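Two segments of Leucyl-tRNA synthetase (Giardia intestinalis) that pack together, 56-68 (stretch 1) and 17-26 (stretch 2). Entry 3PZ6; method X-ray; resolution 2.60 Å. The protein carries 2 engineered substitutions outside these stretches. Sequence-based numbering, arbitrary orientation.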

ATOM      1  N   ARG A  56      10.204  19.169 -13.733  1.00 89.16           N
ATOM      2  CA  ARG A  56      10.657  19.922 -12.559  1.00 82.93           C
ATOM      3  C   ARG A  56      10.513  19.027 -11.329  1.00 78.95           C
ATOM      4  O   ARG A  56       9.713  18.080 -11.342  1.00 71.23           O
ATOM      5  CB  ARG A  56       9.847  21.212 -12.396  1.00 72.40           C
ATOM      6  N   PHE A  57      11.284  19.307 -10.275  1.00 75.72           N
ATOM      7  CA  PHE A  57      11.228  18.473  -9.074  1.00 74.40           C
ATOM      8  C   PHE A  57       9.785  18.277  -8.608  1.00 72.38           C
ATOM      9  O   PHE A  57       9.075  19.244  -8.305  1.00 65.66           O
ATOM     10  CB  PHE A  57      12.094  19.029  -7.941  1.00 72.66           C
ATOM     11  CG  PHE A  57      11.987  18.241  -6.657  1.00 76.65           C
ATOM     12  CD1 PHE A  57      12.671  17.033  -6.506  1.00 79.79           C
ATOM     13  CD2 PHE A  57      11.197  18.702  -5.605  1.00 70.33           C
ATOM     14  CE1 PHE A  57      12.572  16.296  -5.321  1.00 81.62           C
ATOM     15  CE2 PHE A  57      11.091  17.978  -4.417  1.00 70.17           C
ATOM     16  CZ  PHE A  57      11.779  16.771  -4.274  1.00 77.96           C
ATOM     17  N   TYR A  58       9.365  17.017  -8.577  1.00 65.45           N
ATOM     18  CA  TYR A  58       7.995  16.670  -8.240  1.00 55.63           C
ATOM     19  C   TYR A  58       7.704  16.870  -6.753  1.00 50.38           C
ATOM     20  O   TYR A  58       8.566  16.649  -5.904  1.00 48.14           O
ATOM     21  CB  TYR A  58       7.678  15.229  -8.671  1.00 48.81           C
ATOM     22  CG  TYR A  58       6.297  14.779  -8.259  1.00 51.14           C
ATOM     23  CD1 TYR A  58       5.170  15.178  -8.976  1.00 39.26           C
ATOM     24  CD2 TYR A  58       6.114  13.981  -7.130  1.00 44.64           C
ATOM     25  CE1 TYR A  58       3.900  14.782  -8.588  1.00 43.17           C
ATOM     26  CE2 TYR A  58       4.852  13.581  -6.734  1.00 42.04           C
ATOM     27  CZ  TYR A  58       3.749  13.984  -7.467  1.00 43.30           C
ATOM     28  OH  TYR A  58       2.498  13.584  -7.073  1.00 39.70           O
ATOM     29  N   SER A  59       6.476  17.293  -6.460  1.00 47.17           N
ATOM     30  CA  SER A  59       6.005  17.468  -5.093  1.00 45.63           C
ATOM     31  C   SER A  59       4.512  17.167  -5.030  1.00 45.96           C
ATOM     32  O   SER A  59       3.739  17.638  -5.869  1.00 48.98           O
ATOM     33  CB  SER A  59       6.283  18.895  -4.614  1.00 44.49           C
ATOM     34  OG  SER A  59       6.160  18.994  -3.207  1.00 51.33           O
ATOM     35  N   ASN A  60       4.111  16.374  -4.041  1.00 42.83           N
ATOM     36  CA  ASN A  60       2.710  16.001  -3.878  1.00 35.04           C
ATOM     37  C   ASN A  60       2.014  16.847  -2.819  1.00 37.58           C
ATOM     38  O   ASN A  60       2.375  16.789  -1.642  1.00 38.36           O
ATOM     39  CB  ASN A  60       2.574  14.513  -3.554  1.00 38.96           C
ATOM     40  CG  ASN A  60       1.171  13.987  -3.806  1.00 37.10           C
ATOM     41  OD1 ASN A  60       0.954  13.182  -4.708  1.00 37.69           O
ATOM     42  ND2 ASN A  60       0.216  14.441  -3.014  1.00 32.91           N
ATOM     43  N   PRO A  61       0.998  17.626  -3.239  1.00 36.40           N
ATOM     44  CA  PRO A  61       0.268  18.561  -2.384  1.00 28.93           C
ATOM     45  C   PRO A  61      -0.605  17.901  -1.320  1.00 34.49           C
ATOM     46  O   PRO A  61      -0.899  18.527  -0.303  1.00 42.75           O
ATOM     47  CB  PRO A  61      -0.607  19.325  -3.375  1.00 37.01           C
ATOM     48  CG  PRO A  61      -0.788  18.383  -4.518  1.00 40.30           C
ATOM     49  CD  PRO A  61       0.512  17.665  -4.631  1.00 38.09           C
ATOM     50  N   LYS A  62      -1.031  16.665  -1.550  1.00 31.38           N
ATOM     51  CA  LYS A  62      -1.800  15.939  -0.546  1.00 30.36           C
ATOM     52  C   LYS A  62      -0.913  15.559   0.638  1.00 33.45           C
ATOM     53  O   LYS A  62      -1.359  15.588   1.784  1.00 30.27           O
ATOM     54  CB  LYS A  62      -2.470  14.693  -1.137  1.00 27.11           C
ATOM     55  CG  LYS A  62      -3.323  14.942  -2.372  1.00 28.72           C
ATOM     56  CD  LYS A  62      -4.419  15.971  -2.129  1.00 34.09           C
ATOM     57  CE  LYS A  62      -5.541  15.436  -1.258  1.00 28.34           C
ATOM     58  NZ  LYS A  62      -6.325  14.408  -1.986  1.00 35.12           N
ATOM     59  N   ASN A  63       0.339  15.207   0.349  1.00 30.32           N
ATOM     60  CA  ASN A  63       1.325  14.897   1.382  1.00 33.82           C
ATOM     61  C   ASN A  63       1.616  16.112   2.261  1.00 34.30           C
ATOM     62  O   ASN A  63       1.623  16.005   3.489  1.00 34.46           O
ATOM     63  CB  ASN A  63       2.628  14.366   0.766  1.00 34.24           C
ATOM     64  CG  ASN A  63       2.442  13.049   0.024  1.00 35.81           C
ATOM     65  OD1 ASN A  63       1.455  12.851  -0.684  1.00 38.67           O
ATOM     66  ND2 ASN A  63       3.405  12.150   0.168  1.00 35.68           N
ATOM     67  N   LYS A  64       1.830  17.262   1.619  1.00 30.01           N
ATOM     68  CA  LYS A  64       2.089  18.520   2.313  1.00 35.91           C
ATOM     69  C   LYS A  64       0.945  18.910   3.255  1.00 40.90           C
ATOM     70  O   LYS A  64       1.187  19.305   4.398  1.00 45.01           O
ATOM     71  CB  LYS A  64       2.374  19.645   1.310  1.00 30.69           C
ATOM     72  N   ALA A  65      -0.293  18.779   2.783  1.00 31.96           N
ATOM     73  CA  ALA A  65      -1.461  19.136   3.590  1.00 38.10           C
ATOM     74  C   ALA A  65      -1.609  18.257   4.829  1.00 40.15           C
ATOM     75  O   ALA A  65      -1.995  18.748   5.891  1.00 41.45           O
ATOM     76  CB  ALA A  65      -2.734  19.104   2.753  1.00 38.02           C
ATOM     77  N   ILE A  66      -1.300  16.966   4.691  1.00 35.01           N
ATOM     78  CA  ILE A  66      -1.295  16.055   5.834  1.00 34.86           C
ATOM     79  C   ILE A  66      -0.237  16.492   6.853  1.00 42.95           C
ATOM     80  O   ILE A  66      -0.518  16.547   8.048  1.00 43.04           O
ATOM     81  CB  ILE A  66      -1.081  14.582   5.412  1.00 31.85           C
ATOM     82  CG1 ILE A  66      -2.270  14.085   4.579  1.00 35.77           C
ATOM     83  CG2 ILE A  66      -0.896  13.692   6.634  1.00 35.50           C
ATOM     84  CD1 ILE A  66      -1.994  12.822   3.761  1.00 29.38           C
ATOM     85  N   PHE A  67       0.962  16.821   6.371  1.00 38.66           N
ATOM     86  CA  PHE A  67       2.043  17.275   7.247  1.00 45.89           C
ATOM     87  C   PHE A  67       1.713  18.604   7.928  1.00 47.76           C
ATOM     88  O   PHE A  67       1.883  18.736   9.138  1.00 50.35           O
ATOM     89  CB  PHE A  67       3.386  17.356   6.504  1.00 40.80           C
ATOM     90  CG  PHE A  67       4.028  16.016   6.249  1.00 33.06           C
ATOM     91  CD1 PHE A  67       4.434  15.209   7.303  1.00 34.96           C
ATOM     92  CD2 PHE A  67       4.245  15.570   4.952  1.00 34.74           C
ATOM     93  CE1 PHE A  67       5.027  13.969   7.065  1.00 33.74           C
ATOM     94  CE2 PHE A  67       4.834  14.334   4.709  1.00 33.69           C
ATOM     95  CZ  PHE A  67       5.227  13.534   5.765  1.00 25.81           C
ATOM     96  N   ASP A  68       1.222  19.572   7.155  1.00 45.49           N
ATOM     97  CA  ASP A  68       0.817  20.872   7.698  1.00 47.05           C
ATOM     98  C   ASP A  68      -0.185  20.733   8.842  1.00 52.54           C
ATOM     99  O   ASP A  68      -0.101  21.451   9.839  1.00 59.39           O
ATOM    100  CB  ASP A  68       0.243  21.769   6.599  1.00 49.09           C
ATOM    101  CG  ASP A  68       1.322  22.406   5.737  1.00 58.99           C
ATOM    102  OD1 ASP A  68       2.520  22.115   5.957  1.00 60.72           O
ATOM    103  OD2 ASP A  68       0.973  23.201   4.835  1.00 63.50           O
TER
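Stretch 2 (17-26) ELINYTTLLE

How do the two backbones run past each other? Stretch 1 starts as an extended loop and turns into a helix at Pro61, with Asn60 at the N-cap position; the helix continues beyond Asp68. Stretch 2 ends a strand at Leu18, passes through Ile19 and Asn20, and forms a short helix from Tyr21 to Leu25, after which Glu26 leaves helical phi/psi. Residues are matched in reverse order along the two chains: the CA of Phe57 is nearest that of Leu25, at 9.1 Å, the CA of Ser59 lies 6.2 Å from the CA of Tyr21, and the CA of Asn63 lies 6.9 Å from the CA of Leu18. The strand end and bend of stretch 2 therefore meet the helix of stretch 1, while its short helix faces the extended loop. Together the two surfaces bury 598 Å².

What holds the bend of stretch 2 in place? Asn63, with chi1 in the m well, points toward stretch 2 and donates from ND2 to Ile19 O at 3.1 Å, with a nearly straight N-H...O angle of 174°. This is the one hydrogen bond across the contact, and it ties a helix side chain to a backbone carbonyl just before the second helix begins. That helix has its own start secured by Asn20, whose OD1 accepts weak capping bonds from Thr22 N at 3.2 Å and Thr23 N at 3.5 Å, while Thr23 OG1 donates to Asn20 O at 2.8 Å.

Where does Tyr21 fit? It has the largest covered area of any residue in the contact, 113 Å², and its CA-to-CB bond points toward stretch 1. The extended loop crosses one face of its ring: Ser59 CA stands 4.2 Å from the centroid of the Tyr21 ring, only 18° off the normal, in a CH-pi contact in which backbone atoms cover part of the aromatic surface. Asn63 ND2 approaches the ring edge, 3.6 Å from Tyr21 CE2. Tyr58 adds an offset edge-to-face pair, its edge directed toward that same face of Tyr21, with centroids 5.8 Å apart and planes at 79°.

Which residues close the two ends of the contact? At the helix end, Phe67 is sandwiched: Asn20 ND2 lies over one face, 3.4 Å from Phe67 CE1, and Leu18 CD2 lies over the opposite face, 4.3 Å from Phe67 CE2. Ile19 O comes to the ring edge, 3.4 Å from Phe67 CE2. Leu18 also reaches Ile66, with Leu18 CD2 3.7 Å from Ile66 CG2, so one methyl group touches two helix side chains. At the loop end, Leu25 CD1 sits over a face of Phe57, 3.6 Å from Phe57 CE2 and 4.0 Å from the ring centroid, a CH-pi contact between two exposed residues. The Phe57 ring also nears Tyr21, with Phe57 CZ 4.3 Å from Tyr21 CD1, extending the apolar packing along the loop.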

ATOM      1  N   GLU A  17       5.363   4.465   3.955  1.00 35.17           N
ATOM      2  CA  GLU A  17       5.823   5.768   4.421  1.00 38.16           C
ATOM      3  C   GLU A  17       5.296   6.894   3.545  1.00 35.48           C
ATOM      4  O   GLU A  17       5.572   6.944   2.344  1.00 31.73           O
ATOM      5  CB  GLU A  17       7.353   5.824   4.491  1.00 37.05           C
ATOM      6  CG  GLU A  17       7.884   6.999   5.316  1.00 40.32           C
ATOM      7  CD  GLU A  17       9.399   7.175   5.235  1.00 57.76           C
ATOM      8  OE1 GLU A  17       9.858   8.340   5.276  1.00 60.05           O
ATOM      9  OE2 GLU A  17      10.131   6.163   5.137  1.00 56.50           O
ATOM     10  N   LEU A  18       4.534   7.791   4.156  1.00 31.05           N
ATOM     11  CA  LEU A  18       4.107   8.999   3.481  1.00 32.59           C
ATOM     12  C   LEU A  18       5.336   9.863   3.251  1.00 31.01           C
ATOM     13  O   LEU A  18       5.956  10.341   4.197  1.00 33.00           O
ATOM     14  CB  LEU A  18       3.059   9.741   4.309  1.00 32.84           C
ATOM     15  CG  LEU A  18       2.363  10.935   3.649  1.00 35.43           C
ATOM     16  CD1 LEU A  18       1.509  10.498   2.467  1.00 36.18           C
ATOM     17  CD2 LEU A  18       1.511  11.657   4.671  1.00 31.05           C
ATOM     18  N   ILE A  19       5.690  10.027   1.983  1.00 34.58           N
ATOM     19  CA  ILE A  19       6.894  10.742   1.581  1.00 32.95           C
ATOM     20  C   ILE A  19       6.868  12.194   2.045  1.00 33.77           C
ATOM     21  O   ILE A  19       5.894  12.906   1.833  1.00 35.63           O
ATOM     22  CB  ILE A  19       7.104  10.661   0.053  1.00 32.62           C
ATOM     23  CG1 ILE A  19       7.259   9.197  -0.370  1.00 30.60           C
ATOM     24  CG2 ILE A  19       8.310  11.486  -0.378  1.00 36.05           C
ATOM     25  CD1 ILE A  19       7.268   8.976  -1.859  1.00 31.12           C
ATOM     26  N   ASN A  20       7.943  12.613   2.700  1.00 42.64           N
ATOM     27  CA  ASN A  20       8.091  13.994   3.118  1.00 40.22           C
ATOM     28  C   ASN A  20       8.950  14.732   2.104  1.00 44.51           C
ATOM     29  O   ASN A  20      10.170  14.547   2.048  1.00 46.91           O
ATOM     30  CB  ASN A  20       8.694  14.072   4.523  1.00 40.63           C
ATOM     31  CG  ASN A  20       8.390  15.383   5.225  1.00 40.67           C
ATOM     32  OD1 ASN A  20       8.430  16.457   4.624  1.00 37.70           O
ATOM     33  ND2 ASN A  20       8.094  15.299   6.518  1.00 42.20           N
ATOM     34  N   TYR A  21       8.297  15.559   1.294  1.00 41.23           N
ATOM     35  CA  TYR A  21       8.971  16.279   0.225  1.00 43.05           C
ATOM     36  C   TYR A  21       9.763  17.477   0.732  1.00 50.70           C
ATOM     37  O   TYR A  21      10.641  17.983   0.031  1.00 60.72           O
ATOM     38  CB  TYR A  21       7.975  16.681  -0.860  1.00 46.97           C
ATOM     39  CG  TYR A  21       7.461  15.491  -1.645  1.00 45.66           C
ATOM     40  CD1 TYR A  21       8.173  14.999  -2.736  1.00 41.86           C
ATOM     41  CD2 TYR A  21       6.280  14.846  -1.284  1.00 35.85           C
ATOM     42  CE1 TYR A  21       7.721  13.906  -3.455  1.00 41.45           C
ATOM     43  CE2 TYR A  21       5.817  13.749  -1.999  1.00 39.61           C
ATOM     44  CZ  TYR A  21       6.545  13.288  -3.085  1.00 41.79           C
ATOM     45  OH  TYR A  21       6.111  12.207  -3.805  1.00 39.76           O
ATOM     46  N   THR A  22       9.448  17.924   1.947  1.00 45.59           N
ATOM     47  CA  THR A  22      10.210  18.979   2.601  1.00 49.62           C
ATOM     48  C   THR A  22      11.594  18.457   2.968  1.00 57.87           C
ATOM     49  O   THR A  22      12.605  19.050   2.580  1.00 63.93           O
ATOM     50  CB  THR A  22       9.479  19.522   3.851  1.00 59.71           C
ATOM     51  OG1 THR A  22       8.321  20.261   3.444  1.00 59.79           O
ATOM     52  CG2 THR A  22      10.388  20.433   4.667  1.00 58.78           C
ATOM     53  N   THR A  23      11.635  17.339   3.693  1.00 52.32           N
ATOM     54  CA  THR A  23      12.899  16.732   4.104  1.00 55.59           C
ATOM     55  C   THR A  23      13.790  16.465   2.888  1.00 65.94           C
ATOM     56  O   THR A  23      14.945  16.900   2.854  1.00 73.06           O
ATOM     57  CB  THR A  23      12.697  15.429   4.920  1.00 58.10           C
ATOM     58  OG1 THR A  23      12.075  14.428   4.102  1.00 60.65           O
ATOM     59  CG2 THR A  23      11.848  15.684   6.166  1.00 51.76           C
ATOM     60  N   LEU A  24      13.231  15.782   1.888  1.00 61.41           N
ATOM     61  CA  LEU A  24      13.942  15.446   0.649  1.00 62.07           C
ATOM     62  C   LEU A  24      14.569  16.659  -0.036  1.00 68.90           C
ATOM     63  O   LEU A  24      15.659  16.560  -0.604  1.00 73.71           O
ATOM     64  CB  LEU A  24      13.005  14.722  -0.334  1.00 58.36           C
ATOM     65  CG  LEU A  24      12.861  13.190  -0.352  1.00 54.61           C
ATOM     66  CD1 LEU A  24      14.101  12.513  -0.928  1.00 58.02           C
ATOM     67  CD2 LEU A  24      12.505  12.595   1.013  1.00 53.29           C
ATOM     68  N   LEU A  25      13.880  17.795   0.021  1.00 69.65           N
ATOM     69  CA  LEU A  25      14.360  19.031  -0.596  1.00 71.76           C
ATOM     70  C   LEU A  25      15.473  19.683   0.234  1.00 77.25           C
ATOM     71  O   LEU A  25      16.356  20.353  -0.312  1.00 79.23           O
ATOM     72  CB  LEU A  25      13.196  20.006  -0.811  1.00 66.75           C
ATOM     73  CG  LEU A  25      13.316  21.078  -1.898  1.00 72.78           C
ATOM     74  CD1 LEU A  25      13.502  20.459  -3.281  1.00 69.86           C
ATOM     75  CD2 LEU A  25      12.093  21.988  -1.884  1.00 74.19           C
ATOM     76  N   GLU A  26      15.418  19.478   1.551  1.00 74.38           N
ATOM     77  CA  GLU A  26      16.461  19.939   2.470  1.00 74.89           C
ATOM     78  C   GLU A  26      17.508  18.841   2.703  1.00 78.69           C
ATOM     79  O   GLU A  26      18.178  18.808   3.739  1.00 76.91           O
ATOM     80  CB  GLU A  26      15.843  20.399   3.794  1.00 68.12           C
TER